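Local structure of putative exported protein (Bacteroides fragilis NCTC 9343, 3IEE) at residues L50-Q55 with T59-A64; V161-N166 with Q171-R176; P198-K203 with K246-G251. The protein is of unknown function but is an all-helical protein, probably exported and attached to the membrane as a lipoprotein. One frame throughout, in Å; residues are numbered along the deposited sequence.

Contact 1 of 3, residues L50-Q55 with T59-A64; sequences LDYMEQ and TPALSA. With EDO (1,2-ethanediol), chain I.
Y52 brings CD1 and CE1 of its ring up to two alanine methyls of the loop that follows its helix. The close packing is here: A64 CB sits 3.3 Å from Y52 CD1, a tight approach, while A61 CB is 3.9 Å from Y52 CE1. Both methyls meet the ring obliquely. A chi1 of -179° turns the phenol away from the backbone N, beside its own carbonyl, and lets it reach the loop, although the Y52 CB itself does not aim there. The methyl of A61 is shared, because Q55 CG also lies 3.9 Å from A61 CB; A61, at positive phi, opens a type I turn to A64 that brings the second methyl round to the same ring. The outer side is polar and looser. The phenol oxygen reaches a water in the plane of the ring, Y52 OH to water 2.6 Å; the water also bonds P60 O, a carbonyl that K56 NZ reaches too, and so links the phenol to the loop backbone. At the start of the loop, T59 N donates to Q55 O over 2.9 Å, holding the first loop residue to the end of the helix. T59 is deposited in two conformers, and the detailed fit of its side chain to Q55 is doubtful. An ethanediol, probably from the crystallisation liquor, donates to A64 O and also bonds V66 N. The contact packs the loop after helix 43-56 against the helix's C-terminal turns, at the surface. Behind it, Y52 also touches F111 and L115 of helix 87-119, and M53 packs against both that helix and helix 123-162.

Contact 2 of 3, residues V161-N166 with Q171-R176; sequences VLLVDN and QIMSVR. With EDO (1,2-ethanediol), chain B.
L163 sends CD1 between I172 and M173, two neighbouring side chains on the facing helix. The methyl lies 3.5 Å from M173 CG, tighter than a usual carbon contact, and 3.9 Å from I172 CG2. L163 has CG anti to its carbonyl carbon (chi1 -66°) and an extended second torsion, which directs the isobutyl end toward the facing helix. It crosses I172 obliquely but runs past selenomethionine M173 in the opposite direction. M173 touches with CG, near its root; beyond it the chain is extended at chi2 and bends at chi3 (69°), and it also lies against E156, E159 and L160. I172 uses both branches: CG2 meets L163, and the longer arm, extended at chi2, carries CD1 to the N166 amide, 3.3 Å from N166 ND2. I172 CD1 is a methyl, so this is van der Waals contact only; the amide's OD1 accepts from L168 N. The contact joins the two sides of a helical hairpin. Helix 123-162 ends just before L163, the first residue to leave helical angles; a type I turn from L163 to N166 follows, closed by N166 N to L163 O at 2.8 Å, and helix 169-189 then runs back. R176, a turn beyond I172, bends at chi3 and places its guanidinium beside an ethanediol, probably from the crystallisation liquor. R176 NH2 donates to ethanediol O2 over 2.9 Å in the guanidinium plane, at an N-H...O angle of 167°, while ethanediol O1 lies over one face. R176 NE is salt-bridged to E159, whose OE2 also bonds the diol. On the helix itself S174 OG turns back to Q171 O at 2.5 Å, a second donor beside V175 N; S174 OG also bonds Y230 OH of helix 224-247.

Contact 3 of 3, residues P198-K203 with K246-G251; sequences PRIDLK and KVREKG
R248 grips D201 side-on, using two nitrogens for the two carboxylate oxygens. R248 NE donates to D201 OD1 and R248 NH2 to D201 OD2, each over 2.9 Å and nearly straight, at 166° and 168°. Both oxygens are met on their syn sides and lie almost in the guanidinium plane, but the nitrogens stand out of the carboxylate plane, and the two planes are 26° apart. This paired grip limits rotation of both groups. Beneath the charged ends, the methylenes of R248 run over the buried I200, with I200 CG2 3.9 Å from R248 CG. The arginine chain folds twice, at chi2 and chi3, which turns the guanidinium to D201; R248 NH2 ends near the backbone N of P198, 3.9 Å away. Further out, I200 and D201 are neighbours on helix 197-215, where R199 N is hydrogen-bonded to D196 OD1. R248 lies in a type I turn from V247 to K250 near the end of helix 224-247, and V247 packs on Y189, D257 and M260, while K250 is salt-bridged to D257. The whole is a bidentate, side-on Arg-Asp salt bridge joining two successive helices of an all-helical bundle, the N-terminal part of one to the C-terminal end of the next.

The three contacts follow one another along the chain without touching, in an elongated single-chain helical protein. Contacts 1 and 2 lie on opposite sides of the chain's centre, their own centres 47 Å apart. Contact 3 lies roughly equally far from both, off the line joining them, its centre 29 Å from that of contact 1 and 30 Å from that of contact 2; nearest atoms are about 13 and 11 Å away. Helices 169-189 and 197-215 succeed each other, linking contacts 2 and 3 directly. Helix 123-162 backs contact 1 through M53 and ends in contact 2. No active site is known; the ethanediols at contacts 1 and 2 are probably crystallisation additives.

Contact 1 of 3, residues L50-Q55 with T59-A64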
# COMPACT_ATOMS: atom_id res chain seq x y z
N LEU A 50 -15.12 -4.62 9.25
CA LEU A 50 -15.59 -5.97 8.93
C LEU A 50 -15.71 -6.85 10.18
O LEU A 50 -16.65 -7.64 10.33
CB LEU A 50 -14.67 -6.63 7.91
CG LEU A 50 -14.66 -6.03 6.48
CD1 LEU A 50 -13.44 -6.66 5.74
CD2 LEU A 50 -15.99 -6.31 5.72
N ASP A 51 -14.75 -6.72 11.09
CA ASP A 51 -14.78 -7.47 12.34
C ASP A 51 -16.02 -7.10 13.17
O ASP A 51 -16.68 -7.99 13.73
CB ASP A 51 -13.53 -7.18 13.16
CG ASP A 51 -12.29 -7.94 12.68
OD1 ASP A 51 -12.43 -8.93 11.97
OD2 ASP A 51 -11.18 -7.54 13.09
N TYR A 52 -16.29 -5.81 13.29
CA TYR A 52 -17.51 -5.31 13.97
C TYR A 52 -18.77 -5.80 13.29
O TYR A 52 -19.70 -6.27 13.95
CB TYR A 52 -17.52 -3.78 14.04
CG TYR A 52 -18.77 -3.22 14.76
CD1 TYR A 52 -18.93 -3.35 16.14
CD2 TYR A 52 -19.82 -2.67 14.04
CE1 TYR A 52 -20.07 -2.89 16.77
CE2 TYR A 52 -20.94 -2.19 14.65
CZ TYR A 52 -21.10 -2.33 16.02
OH TYR A 52 -22.22 -1.82 16.64
N MSE A 53 -18.84 -5.71 11.97
CA MSE A 53 -19.97 -6.30 11.26
C MSE A 53 -20.20 -7.76 11.64
O MSE A 53 -21.33 -8.13 11.99
CB MSE A 53 -19.83 -6.14 9.72
CG MSE A 53 -19.98 -4.72 9.26
SE MSE A 53 -19.55 -4.44 7.42
CE MSE A 53 -21.13 -5.21 6.61
N GLU A 54 -19.14 -8.57 11.61
CA GLU A 54 -19.25 -9.99 11.97
C GLU A 54 -19.74 -10.16 13.41
O GLU A 54 -20.66 -10.94 13.69
CB GLU A 54 -17.90 -10.71 11.89
CG GLU A 54 -17.30 -10.87 10.51
CD GLU A 54 -15.80 -11.35 10.53
OE1 GLU A 54 -15.07 -11.13 11.54
OE2 GLU A 54 -15.37 -11.95 9.51
N GLN A 55 -19.11 -9.43 14.32
CA GLN A 55 -19.44 -9.57 15.74
C GLN A 55 -20.86 -9.11 16.05
O GLN A 55 -21.55 -9.78 16.82
CB GLN A 55 -18.44 -8.79 16.59
CG GLN A 55 -18.60 -9.04 18.07
CD GLN A 55 -18.70 -10.52 18.41
OE1 GLN A 55 -19.68 -10.96 19.05
NE2 GLN A 55 -17.68 -11.31 17.98
N THR A 59 -23.50 -10.76 18.70
CA THR A 59 -23.71 -10.14 20.02
C THR A 59 -23.93 -8.64 19.83
O THR A 59 -23.63 -8.12 18.77
CB THR A 59 -22.46 -10.29 20.92
OG1 THR A 59 -21.28 -9.94 20.18
CG2 THR A 59 -22.32 -11.72 21.42
N PRO A 60 -24.50 -7.94 20.83
CA PRO A 60 -24.53 -6.45 20.71
C PRO A 60 -23.21 -5.69 20.56
O PRO A 60 -23.24 -4.51 20.14
CB PRO A 60 -25.19 -6.00 22.01
CG PRO A 60 -26.11 -7.19 22.36
CD PRO A 60 -25.24 -8.39 22.03
N ALA A 61 -22.08 -6.32 20.94
CA ALA A 61 -20.75 -5.74 20.79
C ALA A 61 -20.77 -4.29 21.32
O ALA A 61 -20.28 -3.37 20.66
CB ALA A 61 -20.33 -5.79 19.32
N LEU A 62 -21.31 -4.12 22.53
CA LEU A 62 -21.67 -2.78 23.01
C LEU A 62 -20.49 -1.80 23.20
O LEU A 62 -20.66 -0.58 23.10
CB LEU A 62 -22.51 -2.87 24.29
CG LEU A 62 -23.30 -1.63 24.68
CD1 LEU A 62 -24.23 -1.20 23.52
CD2 LEU A 62 -24.08 -1.87 25.97
N SER A 63 -19.32 -2.33 23.48
CA SER A 63 -18.15 -1.48 23.73
C SER A 63 -17.52 -0.89 22.46
O SER A 63 -16.74 0.03 22.55
CB SER A 63 -17.09 -2.27 24.50
OG SER A 63 -16.42 -3.17 23.67
N ALA A 64 -17.82 -1.48 21.30
CA ALA A 64 -17.15 -1.11 20.03
C ALA A 64 -17.47 0.28 19.57
O ALA A 64 -18.63 0.70 19.62
CB ALA A 64 -17.58 -2.09 18.91
C1 EDO I . -19.71 3.11 16.42
O1 EDO I . -19.27 1.80 16.07
C2 EDO I . -20.92 2.97 17.33
O2 EDO I . -20.73 1.83 18.18
O HOH W 1 -22.35 -2.09 19.19

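Contact 2 of 3, residues V161-N166 with Q171-R176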
# COMPACT_ATOMS: atom_id res chain seq x y z
N VAL A 161 16.32 10.98 -13.67
CA VAL A 161 16.52 12.41 -14.01
C VAL A 161 16.99 13.26 -12.81
O VAL A 161 17.96 14.05 -12.91
CB VAL A 161 15.21 13.02 -14.68
CG1 VAL A 161 15.28 14.56 -14.83
CG2 VAL A 161 14.94 12.38 -16.03
N LEU A 162 16.28 13.15 -11.70
CA LEU A 162 16.55 13.97 -10.56
C LEU A 162 17.87 13.62 -9.86
O LEU A 162 18.43 14.47 -9.17
CB LEU A 162 15.37 13.92 -9.60
CG LEU A 162 14.02 14.49 -10.14
CD1 LEU A 162 12.90 14.36 -9.13
CD2 LEU A 162 14.20 15.94 -10.55
N LEU A 163 18.37 12.40 -10.07
CA LEU A 163 19.57 11.93 -9.37
C LEU A 163 20.78 11.85 -10.29
O LEU A 163 21.81 11.26 -9.93
CB LEU A 163 19.30 10.55 -8.76
CG LEU A 163 18.28 10.54 -7.65
CD1 LEU A 163 17.87 9.04 -7.30
CD2 LEU A 163 18.80 11.31 -6.41
N VAL A 164 20.65 12.46 -11.46
CA VAL A 164 21.59 12.26 -12.55
C VAL A 164 23.04 12.53 -12.09
O VAL A 164 23.96 11.78 -12.42
CB VAL A 164 21.22 13.13 -13.79
CG1 VAL A 164 21.23 14.61 -13.45
CG2 VAL A 164 22.18 12.82 -14.91
N ASP A 165 23.24 13.55 -11.27
CA ASP A 165 24.61 13.87 -10.88
C ASP A 165 24.99 13.37 -9.49
O ASP A 165 26.03 13.75 -8.95
CB ASP A 165 24.82 15.39 -10.98
CG ASP A 165 24.79 15.88 -12.41
OD1 ASP A 165 25.43 15.20 -13.28
OD2 ASP A 165 24.10 16.91 -12.66
N ASN A 166 24.17 12.48 -8.94
CA ASN A 166 24.34 12.03 -7.57
C ASN A 166 25.17 10.72 -7.54
O ASN A 166 24.74 9.71 -8.05
CB ASN A 166 22.97 11.82 -6.89
CG ASN A 166 23.07 11.62 -5.40
OD1 ASN A 166 23.91 10.86 -4.91
ND2 ASN A 166 22.18 12.27 -4.65
N GLN A 171 22.13 3.52 -5.06
CA GLN A 171 21.81 3.18 -3.67
C GLN A 171 20.48 3.84 -3.26
O GLN A 171 19.56 3.21 -2.72
CB GLN A 171 22.96 3.57 -2.72
CG GLN A 171 24.27 2.77 -2.94
CD GLN A 171 25.06 3.12 -4.16
OE1 GLN A 171 24.81 4.15 -4.80
NE2 GLN A 171 26.10 2.31 -4.48
N ILE A 172 20.36 5.14 -3.55
CA ILE A 172 19.13 5.89 -3.24
C ILE A 172 17.89 5.23 -3.90
O ILE A 172 16.85 5.00 -3.26
CB ILE A 172 19.27 7.39 -3.66
CG1 ILE A 172 20.37 8.09 -2.86
CG2 ILE A 172 17.93 8.14 -3.46
CD1 ILE A 172 20.87 9.43 -3.49
N MSE A 173 18.02 4.89 -5.18
CA MSE A 173 16.95 4.26 -5.92
C MSE A 173 16.57 2.88 -5.37
O MSE A 173 15.35 2.57 -5.24
CB MSE A 173 17.28 4.26 -7.42
CG MSE A 173 17.25 5.69 -8.01
SE MSE A 173 17.64 5.68 -9.92
CE MSE A 173 16.00 4.81 -10.52
N SER A 174 17.58 2.10 -4.96
CA SER A 174 17.35 0.81 -4.34
C SER A 174 16.55 0.95 -3.05
O SER A 174 15.65 0.16 -2.81
CB SER A 174 18.64 0.05 -4.01
OG SER A 174 19.37 0.70 -3.00
N VAL A 175 16.90 1.91 -2.20
CA VAL A 175 16.15 2.12 -0.97
C VAL A 175 14.69 2.49 -1.26
O VAL A 175 13.75 1.96 -0.63
CB VAL A 175 16.78 3.25 -0.08
CG1 VAL A 175 15.88 3.56 1.15
CG2 VAL A 175 18.24 2.87 0.36
N ARG A 176 14.48 3.40 -2.22
CA ARG A 176 13.12 3.82 -2.54
C ARG A 176 12.33 2.66 -3.12
O ARG A 176 11.21 2.45 -2.75
CB ARG A 176 13.13 5.02 -3.49
CG ARG A 176 13.84 6.24 -2.91
CD ARG A 176 14.04 7.36 -3.95
NE ARG A 176 12.75 7.95 -4.42
CZ ARG A 176 12.12 9.00 -3.88
NH1 ARG A 176 12.59 9.60 -2.82
NH2 ARG A 176 10.99 9.47 -4.41
C1 EDO B . 9.21 6.09 -4.87
O1 EDO B . 9.73 6.81 -3.76
C2 EDO B . 8.83 7.03 -6.01
O2 EDO B . 9.89 7.86 -6.51

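Contact 3 of 3, residues P198-K203 with K246-G251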
# COMPACT_ATOMS: atom_id res chain seq x y z
N PRO A 198 -0.14 -16.67 -1.94
CA PRO A 198 0.81 -16.72 -3.08
C PRO A 198 1.23 -15.36 -3.60
O PRO A 198 2.37 -15.21 -4.09
CB PRO A 198 0.05 -17.54 -4.14
CG PRO A 198 -0.94 -18.31 -3.39
CD PRO A 198 -1.34 -17.46 -2.20
N ARG A 199 0.33 -14.38 -3.57
CA ARG A 199 0.68 -13.02 -3.97
C ARG A 199 1.75 -12.43 -3.02
O ARG A 199 2.72 -11.84 -3.50
CB ARG A 199 -0.55 -12.11 -4.05
CG ARG A 199 -0.23 -10.72 -4.52
CD ARG A 199 0.35 -10.71 -5.92
NE ARG A 199 0.43 -9.33 -6.39
CZ ARG A 199 0.85 -8.94 -7.58
NH1 ARG A 199 1.26 -9.81 -8.50
NH2 ARG A 199 0.86 -7.64 -7.85
N ILE A 200 1.61 -12.64 -1.70
CA ILE A 200 2.66 -12.23 -0.73
C ILE A 200 3.98 -12.92 -1.11
O ILE A 200 5.04 -12.28 -1.18
CB ILE A 200 2.28 -12.59 0.68
CG1 ILE A 200 1.08 -11.75 1.13
CG2 ILE A 200 3.52 -12.42 1.67
CD1 ILE A 200 0.40 -12.27 2.36
N ASP A 201 3.92 -14.21 -1.45
CA ASP A 201 5.17 -14.92 -1.80
C ASP A 201 5.83 -14.33 -3.05
O ASP A 201 7.07 -14.25 -3.14
CB ASP A 201 4.90 -16.40 -1.97
CG ASP A 201 4.35 -17.05 -0.72
OD1 ASP A 201 4.50 -16.52 0.39
OD2 ASP A 201 3.78 -18.16 -0.84
N LEU A 202 5.01 -13.93 -4.02
CA LEU A 202 5.48 -13.35 -5.26
C LEU A 202 6.20 -12.04 -4.96
O LEU A 202 7.31 -11.76 -5.47
CB LEU A 202 4.29 -13.08 -6.18
CG LEU A 202 4.60 -12.71 -7.62
CD1 LEU A 202 5.48 -13.76 -8.32
CD2 LEU A 202 3.27 -12.54 -8.35
N LYS A 203 5.59 -11.22 -4.11
CA LYS A 203 6.20 -9.94 -3.78
C LYS A 203 7.48 -10.11 -2.93
O LYS A 203 8.42 -9.31 -3.07
CB LYS A 203 5.22 -9.02 -3.06
CG LYS A 203 4.02 -8.59 -3.90
CD LYS A 203 4.40 -7.75 -5.11
CE LYS A 203 4.58 -6.26 -4.76
NZ LYS A 203 4.82 -5.43 -5.98
N LYS A 246 8.49 -16.56 7.66
CA LYS A 246 8.05 -17.24 8.89
C LYS A 246 6.55 -17.05 9.15
O LYS A 246 5.82 -18.01 9.46
CB LYS A 246 8.89 -16.76 10.05
CG LYS A 246 10.30 -17.25 10.00
CD LYS A 246 10.51 -18.76 10.28
CE LYS A 246 12.02 -19.05 10.36
NZ LYS A 246 12.33 -20.46 10.68
N VAL A 247 6.07 -15.82 8.99
CA VAL A 247 4.64 -15.51 9.11
C VAL A 247 3.81 -16.27 8.06
O VAL A 247 2.74 -16.77 8.36
CB VAL A 247 4.42 -13.95 9.07
CG1 VAL A 247 2.94 -13.59 8.85
CG2 VAL A 247 4.93 -13.34 10.39
N ARG A 248 4.34 -16.39 6.86
CA ARG A 248 3.69 -17.19 5.82
C ARG A 248 3.61 -18.70 6.08
O ARG A 248 2.84 -19.43 5.39
CB ARG A 248 4.33 -16.91 4.45
CG ARG A 248 3.72 -15.68 3.81
CD ARG A 248 2.30 -15.97 3.24
NE ARG A 248 2.28 -16.93 2.14
CZ ARG A 248 1.46 -17.97 2.01
NH1 ARG A 248 0.51 -18.23 2.89
NH2 ARG A 248 1.57 -18.70 0.92
N GLU A 249 4.37 -19.22 7.05
CA GLU A 249 4.20 -20.60 7.51
C GLU A 249 3.04 -20.80 8.49
O GLU A 249 2.66 -21.93 8.83
CB GLU A 249 5.50 -21.12 8.15
CG GLU A 249 6.67 -21.15 7.23
CD GLU A 249 7.94 -21.55 7.99
OE1 GLU A 249 7.87 -22.48 8.82
OE2 GLU A 249 8.98 -20.93 7.74
N LYS A 250 2.51 -19.69 9.00
CA LYS A 250 1.38 -19.69 9.90
C LYS A 250 0.06 -19.61 9.13
O LYS A 250 0.02 -19.15 7.99
CB LYS A 250 1.45 -18.51 10.85
CG LYS A 250 2.73 -18.45 11.68
CD LYS A 250 2.68 -17.13 12.46
CE LYS A 250 3.54 -17.08 13.58
NZ LYS A 250 3.22 -15.83 14.40
N GLY A 251 -1.03 -20.07 9.76
CA GLY A 251 -2.29 -20.30 9.03
C GLY A 251 -3.36 -19.21 9.10
O GLY A 251 -4.49 -19.38 8.58